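Local coordinates for molybdate-binding protein MolA (Haemophilus influenzae, PDB 3PSH), which binds molybdate and tungstate in the periplasm as the solute-binding component of the low-affinity molybdate importer MolBCA, at residues A135-L140 with A166-L171; D131-Y136 with M206-A211; D1-D6 with K11-D16; S79-K84 with S103-P108; Q255-A258 with A262-D265. All coordinates share one frame; numbering follows the deposited sequence.

Contact 1. Residues A135-L140 with A166-L171; sequences AYNDGL and ANRKLL
Arg168 and Asn137 meet through their side-chain ends, linking two helices whose backbones stay well apart. The Arg168 chain leaves CB toward residues 135-140. It kinks about the CB-CG bond (chi2 -84°), and this brings the guanidinium up to the amide. NE is the first polar atom on the way. It turns to another partner and forms a salt bridge with Glu290 OE1. CZ comes next and lies 3.8 Å from Asn137 OD1. At the tip, NH1 donates to Asn137 OD1 at 2.9 Å, and the bond is nearly straight, with an N-H...O angle of 167°. The oxygen lies in the guanidinium plane, at its edge. Seen from Asn137 the bond is less regular, because NH1 sits above the carbonyl plane. The amide and guanidinium planes are 56° apart. NH2 does not bond Asn137 directly. It donates to a water at 3.0 Å, and this water in turn donates to Asn137 OD1 at 2.8 Å. OD1 is therefore gripped by NH1 and by the water; NH1 acts on it directly and NH2 through the water. Together with Glu290 this should fix the rotation of the guanidinium. Within the fold, the bond joins the long helix 132-151 to the start of helix 168-175. The Arg168 side chain also packs on Leu286 of helix 283-297 and on Tyr201 and His208 of helix 201-208.

Contact 2. Residues D131-Y136 with M206-A211; sequences DEDKAY and MEHAGA
Asp133 and His208 form a His-carboxylate hydrogen bond between the first turn of helix 132-151 and the last turn of helix 201-208. The two side chains approach from opposite directions. His208 NE2 donates to Asp133 OD1 at 2.8 Å with an N-H...O angle of 161°. OD1 lies exactly in the imidazole plane, at the ring edge. The carboxylate is turned 46° from the ring, and NE2 meets OD1 from above the carboxylate plane. Asp133 CG stands opposite its own backbone N (chi1 -167°), which sends the carboxylate across to the ring. The negative charge probably strengthens the bond and would favour a protonated NE2. A second pair lies alongside. Glu132 and Glu207 both extend their chains and slant past each other, and their OE2 atoms come within 4.1 Å. These are like charges, and a shared water between them probably eases the repulsion. It donates to Glu132 OE2 at 2.6 Å and to Glu207 OE2 at 2.7 Å. Both helix ends are finished by standard motifs. Asp131 is the N-cap of helix 132-151, and its OD1 accepts from Lys134 N at 3.1 Å. Helix 201-208 closes in a Schellman motif, with Gly210 as the C-prime residue. Gly210 N bonds Glu207 O. Met206 O takes two donors, Ala209 N and Ala211 N, which reach it from opposite faces of its plane.

Contact 3. Residues D1-D6 with K11-D16; sequences DRIITD and KVTIPD
Arg2 and Ile14 form a hydrogen-bonded pair in an antiparallel beta hairpin made of strands 2-5 and 11-14. Each donates its backbone N to the other's O, and Ile4 and Val12 repeat this pattern two residues on. Ile3-Thr13 and Thr5-Lys11 are the non-hydrogen-bonded pairs between and beyond them. On the face of Ile4 and Val12, Ile4 CD1 packs on Val12 CB at 3.9 Å, the two side chains lying side by side. On the other face, Lys11 NZ donates to Thr5 OG1 at 2.7 Å. At the open end of the hairpin the Arg2 guanidinium binds the continuation of the second strand. Its chain bends at chi3 (-82°), which turns the group side-on to Pro15 O. That oxygen takes NE at 2.9 Å and NH2 at 3.2 Å, and it lies at the guanidinium edge, in plane. Ile14 CD1 lies over one face, 3.5 Å from Arg2 NH2. Asp16 O lies over the opposite face. Outside the hairpin, Arg2 NH1 bonds Glu149 O and NH2 bonds Val150 O, near the end of helix 132-151. Carbonyl oxygens at a helix C-terminal end probably help to attract the positive charge. Ile4 and Ile14 also pack on this helix, with Pro108 covering Val12 and Ile14. At the chain terminus, Asp1 N makes a salt bridge to Asp16 OD1 at 3.0 Å, though its hydrogen bond is weak. A water there donates to Asp1 OD1 at 2.9 Å and accepts from Asp16 N at 2.8 Å.

Contact 4. Residues S79-K84 with S103-P108; sequences SLLALK and SDVNIP
Leu81 takes part at both ends: its backbone O accepts from Lys84 N at 3.0 Å, while its side chain touches Val105 and Ile107. The bond to Lys84 is local to residues 79-84. No hydrogen bond crosses to residues 103-108, and the meeting of the two segments is apolar. The centre is Ile107 CD1, which receives a methyl from each of two successive leucines. Leu80 CD2 reaches it tip to tip at 3.7 Å. Leu81 CD2 comes in at a slant and lies 3.9 Å from the same methyl. The same Leu81 methyl also lies 4.0 Å from Val105 CG2, so it sits against both partners at once. The two leucines reach the spot by different first torsions. Leu80 swings CG away from its backbone N (chi1 177°), while Leu81 keeps CG next to its N (chi1 -66°). Leu80 and Ile107 are buried; both also pack on Val88 of strand 87-91, and Leu80 touches Val22 of strand 21-24. Leu81 is exposed, so the contact runs from the core out to the surface. Residues 103-106 form a type I beta turn, with Asn106 N bonded to Ser103 O at 3.0 Å. This turn presents Val105 and leads the chain by way of Ile107 to strand 109-112. Helix 77-82 precedes strand 87-91, and the turn follows helix 96-103. The contact thus packs a helix against the return loop of a beta-alpha-beta crossover, as in the Rossmann-like lobes of periplasmic binding proteins.

Contact 5. Residues Q255-A258 with A262-D265; sequences QGWA and ALKD
Trp257 and Leu263 make the main apolar contact here. Leu263 CD2 lies 4.1 Å from Trp257 CB. It sits at the edge of the indole, near the ring plane, and does not cover a ring face. The indole packs instead on Ile251, Ile238, Leu227 and Val230. Leu263 also reaches Ile238 and Ile251, so both side chains share one apolar core. The second kind of contact is between backbone carbonyls and side-chain carbons. Leu263 CG presses on Trp257 O at 3.2 Å, a tight approach. CD2 of Leu263 is 3.4 Å from the same oxygen. Leu263 has chi1 at -90° and chi2 at -55°, away from the commonest leucine pairings, which is consistent with a side chain fitted closely round this carbonyl. Ala258 O has looser neighbours: Leu263 CB at 3.7 Å and Lys264 CG at 3.6 Å. Polar bonds stay local. Ala258 N bonds Gln255 O at 3.1 Å, as suits the 3-10 segment 255-257. The Lys264 amine folds back to Asn259 O in a weak bond. No hydrogen bond joins the two segments. Their mutual fit therefore rests on shape: the short link between residues 258 and 262 brings helix 261-264 back beside the 3-10 turn, and the leucine and the buried tryptophan hold the two together by van der Waals packing.

Overall arrangement
From the N terminus, contact 3 comes first and closes a short hairpin. Contact 4 follows in series, within the lobe that holds strands 21-24 and 87-91. The two touch where Pro108 packs on strand 11-14. Contacts 1 and 2 both start on helix 132-151. Contact 1 closes the shorter loop and nests within the longer loop of contact 2. They also touch, Arg168 against His208. Together they tie this helix to helices 168-175 and 201-208 of the second lobe. Contact 5 closes last, a tight local turn at the far edge of that lobe. It lies about 50 Å from contact 4, centre to centre.

Contact 1. Residues A135-L140 with A166-L171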
# COMPACT_ATOMS: atom_id res chain seq x y z
N ALA A 135 -9.85 7.06 -8.51
CA ALA A 135 -9.54 7.70 -7.26
C ALA A 135 -8.17 7.22 -6.83
O ALA A 135 -7.37 8.03 -6.34
CB ALA A 135 -10.61 7.33 -6.20
N TYR A 136 -7.94 5.91 -6.88
CA TYR A 136 -6.59 5.41 -6.51
C TYR A 136 -5.47 5.70 -7.51
O TYR A 136 -4.26 5.95 -7.17
CB TYR A 136 -6.60 3.89 -6.09
CG TYR A 136 -7.33 3.69 -4.73
CD1 TYR A 136 -6.76 4.28 -3.56
CD2 TYR A 136 -8.51 2.89 -4.58
CE1 TYR A 136 -7.40 4.08 -2.29
CE2 TYR A 136 -9.11 2.70 -3.31
CZ TYR A 136 -8.51 3.30 -2.19
OH TYR A 136 -9.10 3.18 -0.98
N ASN A 137 -5.80 5.64 -8.81
CA ASN A 137 -4.81 6.05 -9.79
C ASN A 137 -4.35 7.53 -9.61
O ASN A 137 -3.17 7.86 -9.51
CB ASN A 137 -5.38 5.89 -11.18
CG ASN A 137 -5.51 4.39 -11.57
OD1 ASN A 137 -4.88 3.56 -10.92
ND2 ASN A 137 -6.29 4.08 -12.62
N ASP A 138 -5.35 8.40 -9.60
CA ASP A 138 -5.04 9.82 -9.48
C ASP A 138 -4.48 10.14 -8.08
O ASP A 138 -3.65 10.99 -7.93
CB ASP A 138 -6.32 10.60 -9.66
CG ASP A 138 -6.82 10.65 -11.14
OD1 ASP A 138 -6.04 10.17 -12.01
OD2 ASP A 138 -7.95 11.17 -11.35
N GLY A 139 -4.85 9.35 -7.10
CA GLY A 139 -4.49 9.65 -5.68
C GLY A 139 -3.05 9.21 -5.43
O GLY A 139 -2.32 9.91 -4.66
N LEU A 140 -2.59 8.13 -6.12
CA LEU A 140 -1.24 7.65 -5.95
C LEU A 140 -0.36 8.66 -6.61
O LEU A 140 0.60 9.12 -6.02
CB LEU A 140 -1.09 6.28 -6.67
CG LEU A 140 0.35 5.76 -6.60
CD1 LEU A 140 0.92 5.59 -5.23
CD2 LEU A 140 0.28 4.35 -7.26
N ALA A 166 3.78 2.19 -15.76
CA ALA A 166 4.44 1.86 -17.00
C ALA A 166 3.91 0.54 -17.58
O ALA A 166 4.12 0.29 -18.78
CB ALA A 166 5.91 1.74 -16.72
N ASN A 167 3.33 -0.34 -16.74
CA ASN A 167 2.91 -1.69 -17.22
C ASN A 167 1.42 -1.83 -17.37
O ASN A 167 0.93 -2.92 -17.65
CB ASN A 167 3.52 -2.83 -16.36
CG ASN A 167 5.03 -2.81 -16.43
OD1 ASN A 167 5.62 -2.65 -17.51
ND2 ASN A 167 5.68 -2.94 -15.30
N ARG A 168 0.69 -0.79 -17.05
CA ARG A 168 -0.77 -0.89 -17.03
C ARG A 168 -1.29 -1.19 -18.47
O ARG A 168 -2.21 -2.02 -18.63
CB ARG A 168 -1.36 0.45 -16.54
CG ARG A 168 -1.39 0.43 -15.03
CD ARG A 168 -2.66 -0.27 -14.55
NE ARG A 168 -2.83 -0.57 -13.09
CZ ARG A 168 -3.46 0.29 -12.25
NH1 ARG A 168 -3.90 1.47 -12.72
NH2 ARG A 168 -3.70 -0.04 -11.02
N LYS A 169 -0.67 -0.58 -19.46
CA LYS A 169 -1.10 -0.82 -20.87
C LYS A 169 -0.92 -2.29 -21.32
O LYS A 169 -1.90 -2.87 -21.86
CB LYS A 169 -0.54 0.19 -21.86
CG LYS A 169 -0.95 -0.10 -23.31
CD LYS A 169 -0.02 0.64 -24.34
CE LYS A 169 -0.02 0.02 -25.79
NZ LYS A 169 -1.40 -0.45 -26.16
N LEU A 170 0.24 -2.86 -21.02
CA LEU A 170 0.50 -4.26 -21.25
C LEU A 170 -0.63 -5.13 -20.69
O LEU A 170 -1.23 -6.00 -21.36
CB LEU A 170 1.87 -4.64 -20.65
CG LEU A 170 2.16 -6.15 -20.62
CD1 LEU A 170 2.51 -6.62 -22.09
CD2 LEU A 170 3.35 -6.42 -19.72
N LEU A 171 -0.96 -4.92 -19.39
CA LEU A 171 -2.00 -5.79 -18.80
C LEU A 171 -3.37 -5.51 -19.41
O LEU A 171 -4.12 -6.45 -19.56
CB LEU A 171 -2.09 -5.56 -17.28
CG LEU A 171 -0.74 -5.85 -16.55
CD1 LEU A 171 -0.96 -5.68 -15.08
CD2 LEU A 171 -0.10 -7.24 -16.86
O HOH W 1 -5.91 1.29 -9.56

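Contact 2. Residues D131-Y136 with M206-A211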
# COMPACT_ATOMS: atom_id res chain seq x y z
N ASP A 131 -15.74 5.62 -8.21
CA ASP A 131 -14.82 5.26 -9.23
C ASP A 131 -13.48 5.03 -8.56
O ASP A 131 -12.53 5.88 -8.73
CB ASP A 131 -14.64 6.41 -10.19
CG ASP A 131 -13.82 6.04 -11.52
OD1 ASP A 131 -13.14 4.96 -11.54
OD2 ASP A 131 -13.89 6.71 -12.55
N GLU A 132 -13.39 3.89 -7.87
CA GLU A 132 -12.17 3.57 -7.08
C GLU A 132 -10.89 3.44 -7.93
O GLU A 132 -9.80 3.89 -7.54
CB GLU A 132 -12.48 2.38 -6.17
CG GLU A 132 -12.67 1.03 -7.01
CD GLU A 132 -12.63 -0.24 -6.17
OE1 GLU A 132 -12.71 -0.18 -4.94
OE2 GLU A 132 -12.45 -1.32 -6.87
N ASP A 133 -11.06 2.95 -9.17
CA ASP A 133 -9.93 2.90 -10.04
C ASP A 133 -9.28 4.31 -10.32
O ASP A 133 -8.05 4.50 -10.16
CB ASP A 133 -10.28 2.09 -11.33
CG ASP A 133 -9.03 1.71 -12.18
OD1 ASP A 133 -7.95 1.25 -11.61
OD2 ASP A 133 -9.07 1.81 -13.40
N LYS A 134 -10.15 5.27 -10.63
CA LYS A 134 -9.71 6.61 -10.91
C LYS A 134 -9.15 7.27 -9.57
O LYS A 134 -8.11 7.91 -9.58
CB LYS A 134 -10.90 7.48 -11.47
CG LYS A 134 -10.39 8.93 -11.80
CD LYS A 134 -11.62 9.64 -12.54
CE LYS A 134 -11.50 11.13 -12.68
NZ LYS A 134 -10.21 11.39 -13.30
N ALA A 135 -9.85 7.06 -8.51
CA ALA A 135 -9.54 7.70 -7.26
C ALA A 135 -8.17 7.22 -6.83
O ALA A 135 -7.37 8.03 -6.34
CB ALA A 135 -10.61 7.33 -6.20
N TYR A 136 -7.94 5.91 -6.88
CA TYR A 136 -6.59 5.41 -6.51
C TYR A 136 -5.47 5.70 -7.51
O TYR A 136 -4.26 5.95 -7.17
CB TYR A 136 -6.60 3.89 -6.09
CG TYR A 136 -7.33 3.69 -4.73
CD1 TYR A 136 -6.76 4.28 -3.56
CD2 TYR A 136 -8.51 2.89 -4.58
CE1 TYR A 136 -7.40 4.08 -2.29
CE2 TYR A 136 -9.11 2.70 -3.31
CZ TYR A 136 -8.51 3.30 -2.19
OH TYR A 136 -9.10 3.18 -0.98
N MET A 206 -6.33 -7.05 -8.16
CA MET A 206 -6.93 -8.29 -8.68
C MET A 206 -7.58 -7.99 -10.05
O MET A 206 -7.26 -8.66 -11.07
CB MET A 206 -7.94 -8.79 -7.70
CG MET A 206 -7.21 -9.27 -6.43
SD MET A 206 -8.43 -9.94 -5.32
CE MET A 206 -7.48 -10.48 -3.83
N GLU A 207 -8.30 -6.88 -10.18
CA GLU A 207 -8.98 -6.63 -11.50
C GLU A 207 -8.01 -6.46 -12.64
O GLU A 207 -8.20 -6.97 -13.78
CB GLU A 207 -9.83 -5.36 -11.39
CG GLU A 207 -11.09 -5.62 -10.61
CD GLU A 207 -11.87 -4.28 -10.32
OE1 GLU A 207 -11.43 -3.24 -10.89
OE2 GLU A 207 -12.88 -4.37 -9.63
N HIS A 208 -6.92 -5.73 -12.39
CA HIS A 208 -5.95 -5.43 -13.44
C HIS A 208 -5.17 -6.68 -13.90
O HIS A 208 -4.62 -6.70 -14.96
CB HIS A 208 -4.99 -4.35 -12.97
CG HIS A 208 -5.61 -2.98 -12.98
ND1 HIS A 208 -5.64 -2.15 -14.09
CD2 HIS A 208 -6.21 -2.29 -11.97
CE1 HIS A 208 -6.25 -1.01 -13.77
NE2 HIS A 208 -6.63 -1.08 -12.50
N ALA A 209 -5.14 -7.69 -13.04
CA ALA A 209 -4.45 -8.92 -13.42
C ALA A 209 -5.46 -10.03 -13.76
O ALA A 209 -5.17 -11.22 -13.66
CB ALA A 209 -3.48 -9.36 -12.26
N GLY A 210 -6.69 -9.65 -14.12
CA GLY A 210 -7.64 -10.71 -14.64
C GLY A 210 -8.30 -11.56 -13.58
O GLY A 210 -8.71 -12.74 -13.86
N ALA A 211 -8.52 -10.95 -12.35
CA ALA A 211 -9.07 -11.60 -11.22
C ALA A 211 -10.10 -10.74 -10.58
O ALA A 211 -10.38 -9.66 -11.09
CB ALA A 211 -7.95 -11.94 -10.17
O HOH W 2 -13.71 -1.88 -9.10

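Contact 3. Residues D1-D6 with K11-D16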
# COMPACT_ATOMS: atom_id res chain seq x y z
N ASP A 1 8.46 30.33 3.39
CA ASP A 1 7.57 29.06 3.59
C ASP A 1 6.86 28.75 2.29
O ASP A 1 6.94 29.50 1.27
CB ASP A 1 6.60 29.23 4.78
CG ASP A 1 7.34 29.30 6.15
OD1 ASP A 1 8.52 28.98 6.25
OD2 ASP A 1 6.75 29.70 7.19
N ARG A 2 6.20 27.60 2.30
CA ARG A 2 5.48 27.12 1.14
C ARG A 2 4.12 26.75 1.61
O ARG A 2 3.98 26.19 2.73
CB ARG A 2 6.17 25.81 0.65
CG ARG A 2 7.57 25.98 0.24
CD ARG A 2 8.10 24.68 -0.30
NE ARG A 2 8.52 23.83 0.81
CZ ARG A 2 8.88 22.56 0.60
NH1 ARG A 2 8.72 22.06 -0.63
NH2 ARG A 2 9.27 21.81 1.61
N ILE A 3 3.10 26.93 0.75
CA ILE A 3 1.78 26.37 1.09
C ILE A 3 1.45 25.20 0.16
O ILE A 3 1.60 25.27 -1.06
CB ILE A 3 0.68 27.48 1.01
CG1 ILE A 3 0.98 28.60 2.01
CG2 ILE A 3 -0.65 26.97 1.31
CD1 ILE A 3 0.15 29.86 1.67
N ILE A 4 1.03 24.09 0.80
CA ILE A 4 0.58 22.93 -0.01
C ILE A 4 -0.84 22.60 0.33
O ILE A 4 -1.33 23.08 1.30
CB ILE A 4 1.53 21.68 0.15
CG1 ILE A 4 1.54 21.14 1.61
CG2 ILE A 4 2.93 21.99 -0.41
CD1 ILE A 4 0.37 20.16 2.00
N THR A 5 -1.50 21.78 -0.51
CA THR A 5 -2.82 21.22 -0.19
C THR A 5 -2.62 19.72 -0.02
O THR A 5 -2.10 19.02 -0.87
CB THR A 5 -3.87 21.49 -1.24
OG1 THR A 5 -3.93 22.92 -1.44
CG2 THR A 5 -5.23 20.99 -0.85
N ASP A 6 -2.97 19.29 1.15
CA ASP A 6 -2.80 17.82 1.47
C ASP A 6 -4.07 17.04 1.02
O ASP A 6 -5.05 17.61 0.53
CB ASP A 6 -2.44 17.62 2.96
CG ASP A 6 -3.63 17.65 3.90
OD1 ASP A 6 -4.84 17.77 3.49
OD2 ASP A 6 -3.36 17.51 5.12
N LYS A 11 -5.10 23.24 3.59
CA LYS A 11 -3.97 24.09 3.16
C LYS A 11 -2.98 24.09 4.36
O LYS A 11 -3.40 24.46 5.53
CB LYS A 11 -4.37 25.53 2.97
CG LYS A 11 -5.45 25.66 1.89
CD LYS A 11 -4.95 25.30 0.46
CE LYS A 11 -6.14 25.41 -0.55
NZ LYS A 11 -5.89 24.72 -1.87
N VAL A 12 -1.72 23.77 4.06
CA VAL A 12 -0.69 23.63 5.09
C VAL A 12 0.55 24.45 4.70
O VAL A 12 1.16 24.33 3.59
CB VAL A 12 -0.19 22.13 5.28
CG1 VAL A 12 0.79 21.96 6.44
CG2 VAL A 12 -1.34 21.21 5.47
N THR A 13 0.94 25.22 5.68
CA THR A 13 2.21 26.01 5.48
C THR A 13 3.39 25.29 6.05
O THR A 13 3.34 24.87 7.24
CB THR A 13 2.09 27.43 6.12
OG1 THR A 13 0.94 28.08 5.56
CG2 THR A 13 3.29 28.25 5.77
N ILE A 14 4.41 25.10 5.23
CA ILE A 14 5.59 24.32 5.72
C ILE A 14 6.85 25.12 5.44
O ILE A 14 6.84 25.99 4.56
CB ILE A 14 5.70 22.94 5.05
CG1 ILE A 14 5.82 23.11 3.51
CG2 ILE A 14 4.38 22.10 5.37
CD1 ILE A 14 6.00 21.74 2.78
N PRO A 15 7.94 24.78 6.10
CA PRO A 15 9.21 25.43 5.78
C PRO A 15 9.64 25.19 4.32
O PRO A 15 9.21 24.24 3.64
CB PRO A 15 10.20 24.70 6.68
CG PRO A 15 9.41 24.26 7.84
CD PRO A 15 8.09 23.84 7.23
N ASP A 16 10.51 26.08 3.84
CA ASP A 16 11.01 25.89 2.51
C ASP A 16 11.86 24.62 2.31
O ASP A 16 11.89 24.06 1.15
CB ASP A 16 11.93 27.10 2.20
CG ASP A 16 11.18 28.33 1.93
OD1 ASP A 16 9.97 28.37 1.74
OD2 ASP A 16 11.90 29.34 1.74
O HOH W 3 11.05 28.58 4.98

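Contact 4. Residues S79-K84 with S103-P108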
# COMPACT_ATOMS: atom_id res chain seq x y z
N SER A 79 7.36 13.12 23.30
CA SER A 79 8.42 12.50 22.59
C SER A 79 8.63 13.24 21.25
O SER A 79 9.79 13.39 20.81
CB SER A 79 8.12 11.01 22.27
OG SER A 79 8.33 10.25 23.47
N LEU A 80 7.53 13.63 20.62
CA LEU A 80 7.60 14.23 19.27
C LEU A 80 8.37 15.59 19.34
O LEU A 80 9.32 15.83 18.54
CB LEU A 80 6.18 14.46 18.78
CG LEU A 80 6.05 15.14 17.41
CD1 LEU A 80 6.69 14.25 16.29
CD2 LEU A 80 4.62 15.44 17.05
N LEU A 81 8.01 16.44 20.31
CA LEU A 81 8.75 17.71 20.44
C LEU A 81 10.27 17.58 20.65
O LEU A 81 11.01 18.47 20.20
CB LEU A 81 8.16 18.65 21.53
CG LEU A 81 6.77 19.15 21.17
CD1 LEU A 81 6.14 19.84 22.38
CD2 LEU A 81 6.84 20.19 19.98
N ALA A 82 10.76 16.55 21.32
CA ALA A 82 12.19 16.44 21.54
C ALA A 82 12.93 16.25 20.17
O ALA A 82 14.16 16.51 20.06
CB ALA A 82 12.48 15.29 22.49
N LEU A 83 12.23 15.66 19.17
CA LEU A 83 12.81 15.46 17.84
C LEU A 83 12.95 16.76 17.05
O LEU A 83 13.56 16.78 15.92
CB LEU A 83 12.02 14.46 16.97
CG LEU A 83 11.89 13.15 17.70
CD1 LEU A 83 10.88 12.34 16.73
CD2 LEU A 83 13.27 12.52 17.78
N LYS A 84 12.34 17.87 17.53
CA LYS A 84 12.40 19.12 16.79
C LYS A 84 11.91 18.93 15.33
O LYS A 84 12.59 19.41 14.37
CB LYS A 84 13.82 19.76 16.81
CG LYS A 84 14.19 20.14 18.34
CD LYS A 84 15.56 20.89 18.42
CE LYS A 84 15.92 21.09 19.93
NZ LYS A 84 17.39 21.46 20.00
N SER A 103 -1.18 20.09 15.81
CA SER A 103 -1.39 21.48 15.40
C SER A 103 -1.29 22.42 16.63
O SER A 103 -0.89 23.53 16.47
CB SER A 103 -2.75 21.60 14.83
OG SER A 103 -2.76 20.79 13.65
N ASP A 104 -1.72 21.94 17.77
CA ASP A 104 -1.68 22.74 19.02
C ASP A 104 -0.23 23.03 19.46
O ASP A 104 -0.03 23.95 20.25
CB ASP A 104 -2.45 22.11 20.19
CG ASP A 104 -3.93 22.27 20.08
OD1 ASP A 104 -4.46 23.02 19.24
OD2 ASP A 104 -4.65 21.53 20.81
N VAL A 105 0.76 22.28 19.02
CA VAL A 105 2.16 22.57 19.37
C VAL A 105 2.85 23.14 18.11
O VAL A 105 4.08 23.20 18.09
CB VAL A 105 2.92 21.43 20.12
CG1 VAL A 105 2.22 21.21 21.47
CG2 VAL A 105 2.92 20.15 19.27
N ASN A 106 2.05 23.57 17.12
CA ASN A 106 2.51 24.42 16.00
C ASN A 106 3.46 23.62 15.04
O ASN A 106 4.47 24.11 14.43
CB ASN A 106 3.32 25.66 16.51
CG ASN A 106 2.64 26.33 17.67
OD1 ASN A 106 1.40 26.44 17.69
ND2 ASN A 106 3.44 26.85 18.60
N ILE A 107 3.18 22.32 14.88
CA ILE A 107 3.99 21.59 13.95
C ILE A 107 3.04 21.32 12.74
O ILE A 107 1.91 20.84 12.96
CB ILE A 107 4.42 20.25 14.49
CG1 ILE A 107 5.39 20.39 15.67
CG2 ILE A 107 5.15 19.48 13.46
CD1 ILE A 107 5.38 19.06 16.51
N PRO A 108 3.48 21.63 11.51
CA PRO A 108 2.61 21.42 10.31
C PRO A 108 2.33 19.89 10.17
O PRO A 108 3.20 19.06 10.43
CB PRO A 108 3.50 21.93 9.11
CG PRO A 108 4.59 22.72 9.81
CD PRO A 108 4.80 22.15 11.15

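Contact 5. Residues Q255-A258 with A262-D265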
# COMPACT_ATOMS: atom_id res chain seq x y z
N GLN A 255 -7.74 -27.57 9.25
CA GLN A 255 -8.82 -28.36 8.69
C GLN A 255 -10.13 -27.64 8.27
O GLN A 255 -10.77 -28.06 7.31
CB GLN A 255 -9.09 -29.64 9.58
CG GLN A 255 -9.90 -30.79 8.84
CD GLN A 255 -9.26 -31.40 7.53
OE1 GLN A 255 -8.03 -31.32 7.30
NE2 GLN A 255 -10.11 -31.99 6.67
N GLY A 256 -10.53 -26.55 8.93
CA GLY A 256 -11.77 -25.84 8.59
C GLY A 256 -11.75 -25.25 7.18
O GLY A 256 -12.78 -25.03 6.60
N TRP A 257 -10.53 -25.02 6.68
CA TRP A 257 -10.26 -24.41 5.36
C TRP A 257 -10.10 -25.45 4.25
O TRP A 257 -10.05 -25.08 3.03
CB TRP A 257 -9.01 -23.53 5.40
CG TRP A 257 -9.21 -22.27 6.20
CD1 TRP A 257 -9.42 -22.16 7.56
CD2 TRP A 257 -9.07 -20.93 5.71
NE1 TRP A 257 -9.48 -20.79 7.93
CE2 TRP A 257 -9.33 -20.04 6.79
CE3 TRP A 257 -8.91 -20.38 4.42
CZ2 TRP A 257 -9.31 -18.62 6.62
CZ3 TRP A 257 -8.94 -18.96 4.27
CH2 TRP A 257 -9.12 -18.12 5.37
N ALA A 258 -9.97 -26.73 4.64
CA ALA A 258 -9.57 -27.80 3.69
C ALA A 258 -10.41 -28.04 2.41
O ALA A 258 -9.87 -28.52 1.37
CB ALA A 258 -9.37 -29.15 4.45
N ALA A 262 -9.46 -23.19 -3.40
CA ALA A 262 -8.01 -22.96 -3.41
C ALA A 262 -7.17 -23.98 -2.58
O ALA A 262 -6.02 -24.22 -2.92
CB ALA A 262 -7.68 -21.46 -2.91
N LEU A 263 -7.67 -24.40 -1.44
CA LEU A 263 -6.93 -25.41 -0.64
C LEU A 263 -6.72 -26.72 -1.47
O LEU A 263 -5.55 -27.24 -1.59
CB LEU A 263 -7.61 -25.65 0.70
CG LEU A 263 -7.11 -24.71 1.85
CD1 LEU A 263 -5.57 -24.78 2.05
CD2 LEU A 263 -7.51 -23.25 1.61
N LYS A 264 -7.89 -27.21 -1.91
CA LYS A 264 -7.99 -28.49 -2.69
C LYS A 264 -6.99 -28.43 -3.85
O LYS A 264 -6.40 -29.49 -4.21
CB LYS A 264 -9.40 -28.75 -3.25
CG LYS A 264 -10.43 -29.13 -2.17
CD LYS A 264 -11.80 -28.75 -2.77
CE LYS A 264 -12.89 -29.70 -2.40
NZ LYS A 264 -14.24 -29.16 -2.75
N ASP A 265 -6.85 -27.23 -4.48
CA ASP A 265 -6.10 -27.04 -5.72
C ASP A 265 -4.62 -26.60 -5.49
O ASP A 265 -3.86 -26.44 -6.47
CB ASP A 265 -6.81 -26.06 -6.77
CG ASP A 265 -8.07 -26.64 -7.35
OD1 ASP A 265 -8.06 -27.91 -7.41
OD2 ASP A 265 -9.00 -25.92 -7.81